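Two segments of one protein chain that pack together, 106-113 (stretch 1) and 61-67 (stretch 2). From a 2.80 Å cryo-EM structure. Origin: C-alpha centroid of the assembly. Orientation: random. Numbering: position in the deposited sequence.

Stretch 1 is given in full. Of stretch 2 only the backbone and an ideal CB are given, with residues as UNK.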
# COMPACT_ATOMS: atom_id res chain seq x y z
N VAL D 106 -94.40 9.50 9.83
CA VAL D 106 -93.92 8.32 9.12
C VAL D 106 -92.54 8.60 8.52
O VAL D 106 -91.91 7.70 7.97
CB VAL D 106 -94.90 7.89 8.02
CG1 VAL D 106 -96.23 7.48 8.64
CG2 VAL D 106 -95.10 9.00 7.01
N VAL D 107 -92.09 9.84 8.64
CA VAL D 107 -90.77 10.23 8.13
C VAL D 107 -89.71 9.67 9.07
O VAL D 107 -89.94 9.48 10.27
CB VAL D 107 -90.69 11.76 7.97
CG1 VAL D 107 -90.69 12.48 9.31
CG2 VAL D 107 -89.51 12.18 7.10
N ASP D 108 -88.54 9.36 8.52
CA ASP D 108 -87.47 8.74 9.29
C ASP D 108 -86.14 9.38 8.93
O ASP D 108 -85.80 9.48 7.74
CB ASP D 108 -87.43 7.23 9.03
CG ASP D 108 -86.47 6.53 9.95
OD1 ASP D 108 -86.82 6.33 11.14
OD2 ASP D 108 -85.36 6.18 9.50
N PRO D 109 -85.36 9.83 9.91
CA PRO D 109 -84.05 10.42 9.61
C PRO D 109 -83.05 9.34 9.22
O PRO D 109 -82.85 8.37 9.94
CB PRO D 109 -83.65 11.09 10.93
CG PRO D 109 -84.94 11.25 11.67
CD PRO D 109 -85.75 10.06 11.31
N THR D 110 -82.43 9.53 8.05
CA THR D 110 -81.55 8.52 7.47
C THR D 110 -80.14 9.05 7.21
O THR D 110 -79.31 8.31 6.66
CB THR D 110 -82.13 7.99 6.16
OG1 THR D 110 -82.31 9.07 5.25
CG2 THR D 110 -83.47 7.30 6.40
N ALA D 111 -79.84 10.29 7.59
CA ALA D 111 -78.52 10.84 7.33
C ALA D 111 -77.48 10.30 8.30
O ALA D 111 -76.32 10.11 7.92
CB ALA D 111 -78.55 12.36 7.39
N SER D 112 -77.87 10.04 9.55
CA SER D 112 -76.95 9.45 10.50
C SER D 112 -76.76 7.95 10.28
O SER D 112 -75.72 7.41 10.66
CB SER D 112 -77.43 9.70 11.93
OG SER D 112 -76.57 9.08 12.87
N VAL D 113 -77.75 7.28 9.69
CA VAL D 113 -77.61 5.87 9.37
C VAL D 113 -76.66 5.68 8.19
O VAL D 113 -75.89 4.72 8.15
CB VAL D 113 -79.00 5.26 9.10
CG1 VAL D 113 -78.92 3.79 8.74
CG2 VAL D 113 -79.90 5.45 10.31
N UNK D 61 -76.13 15.69 15.93
CA UNK D 61 -77.07 14.84 16.64
C UNK D 61 -77.15 13.50 15.92
O UNK D 61 -77.51 13.45 14.74
CB UNK D 61 -78.45 15.50 16.74
N UNK D 62 -76.81 12.42 16.62
CA UNK D 62 -76.75 11.11 16.00
C UNK D 62 -77.95 10.23 16.31
O UNK D 62 -78.04 9.13 15.76
CB UNK D 62 -75.47 10.40 16.44
N UNK D 63 -78.86 10.68 17.17
CA UNK D 63 -80.06 9.88 17.46
C UNK D 63 -81.22 10.33 16.56
O UNK D 63 -81.63 9.58 15.67
CB UNK D 63 -80.45 10.00 18.93
N UNK D 64 -81.67 11.57 16.74
CA UNK D 64 -82.71 12.26 15.96
C UNK D 64 -83.97 11.41 15.85
O UNK D 64 -84.15 10.70 14.85
CB UNK D 64 -82.19 12.60 14.56
N UNK D 65 -84.80 11.36 16.89
CA UNK D 65 -85.94 10.43 16.90
C UNK D 65 -86.98 10.76 15.83
O UNK D 65 -87.29 11.92 15.58
CB UNK D 65 -86.61 10.44 18.28
N UNK D 66 -87.49 9.70 15.21
CA UNK D 66 -88.38 9.83 14.07
C UNK D 66 -89.78 10.26 14.50
O UNK D 66 -90.12 10.25 15.69
CB UNK D 66 -88.45 8.51 13.30
N UNK D 67 -90.58 10.65 13.52
CA UNK D 67 -91.95 11.08 13.78
C UNK D 67 -92.91 10.47 12.77
O UNK D 67 -92.67 10.50 11.56
CB UNK D 67 -92.05 12.61 13.75

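The two segments run in nearly opposite directions, 175° apart end to end. Position 67 lies by Val-106, and position 62 by Ser-112.

Position 61 has its CB sideways to stretch 1, with no atom of that stretch within 5.5 Å. The contact sets no demand here, and many side chains would fit. The residue is Asp-61. Its side chain turns back on its own segment, where OD1 accepts a weak hydrogen bond from the backbone N of 63, at 3.4 Å.

Position 62 also points its CB sideways. The ideal CB is 4.0 Å from Ser-112 OG, so the site is close but not enclosed. The backbone carbonyl matters more than the side chain. Ser-112, with chi1 in t, directs its hydroxyl across the gap, and its OG donates a hydrogen bond to the O of 62 at 3.2 Å. Any residue that leaves this carbonyl free would serve; a small or polar one is a reasonable guess. It is Ser-62, in rotamer p. Its CB lies 3.9 Å from Ser-112 OG, and its own OG stays 5.2 Å from Ser-112 OG, too far for a hydrogen bond.

Position 63 points away, with nothing of stretch 1 within 5.5 Å of its CB. Polar residues would suit, among many others. The residue is Asn-63, whose side chain stays at least 7.3 Å from stretch 1.

Position 64 points toward stretch 1, and its ideal CB is 4.2 Å from Pro-109 CB. Its phi/psi is 52/78. Positive phi favours glycine or asparagine and disfavours beta-branched residues, while the proline ring rewards an aliphatic side chain. The two pull in different directions. The residue is Val-64, despite the unusual phi. Its CG1 packs 3.7 Å from Pro-109 CG, an apolar contact. Pro-109 CG also lies 3.3 Å from the backbone O of Val-64.

Position 65 points away and meets open space on this side. Phi/psi of -65/139 is extended and compatible with proline, though not specific to it. The residue is Pro-65, whose side chain makes no contact with stretch 1.

Position 66 points toward stretch 1 and is crowded at CB. The ideal CB is 3.5 Å from both Asp-108 OD1 and Val-107 O, and 3.7 Å from Pro-109 CD. The two oxygens favour a small or polar side chain: serine, alanine, threonine or asparagine. The residue is Ser-66, in rotamer p. Its CB makes these close approaches. Its OG is 3.9 Å from Asp-108 OD1, and no hydrogen bond forms between them.

Position 67 sets its CB sideways, 4.6 Å from Val-107 CG1. A small polar or apolar side chain would fit. The main link again uses a backbone carbonyl of this segment: Val-106 N donates a hydrogen bond to the O of 67 at 2.6 Å. The residue is Ser-67, in rotamer p. Its OG rests 3.4 Å from Val-107 CG1, a contact without a polar partner.

Stretch 2 (61-67) DSNVPSS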
# COMPACT_ATOMS: atom_id res chain seq x y z
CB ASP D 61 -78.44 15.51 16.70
CG ASP D 61 -79.37 14.85 17.71
OD1 ASP D 61 -78.96 13.89 18.38
OD2 ASP D 61 -80.53 15.32 17.83
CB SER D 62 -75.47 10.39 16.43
OG SER D 62 -75.49 10.10 17.82
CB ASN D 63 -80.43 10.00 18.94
CG ASN D 63 -79.34 9.47 19.84
OD1 ASN D 63 -78.73 10.21 20.61
ND2 ASN D 63 -79.08 8.17 19.74
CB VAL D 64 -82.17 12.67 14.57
CG1 VAL D 64 -83.16 13.61 13.87
CG2 VAL D 64 -80.83 13.34 14.71
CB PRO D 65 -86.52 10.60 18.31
CG PRO D 65 -86.13 11.98 18.71
CD PRO D 65 -84.78 12.22 18.09
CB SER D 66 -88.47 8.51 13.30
OG SER D 66 -89.05 7.50 14.10
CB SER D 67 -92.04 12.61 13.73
OG SER D 67 -91.78 13.09 12.42
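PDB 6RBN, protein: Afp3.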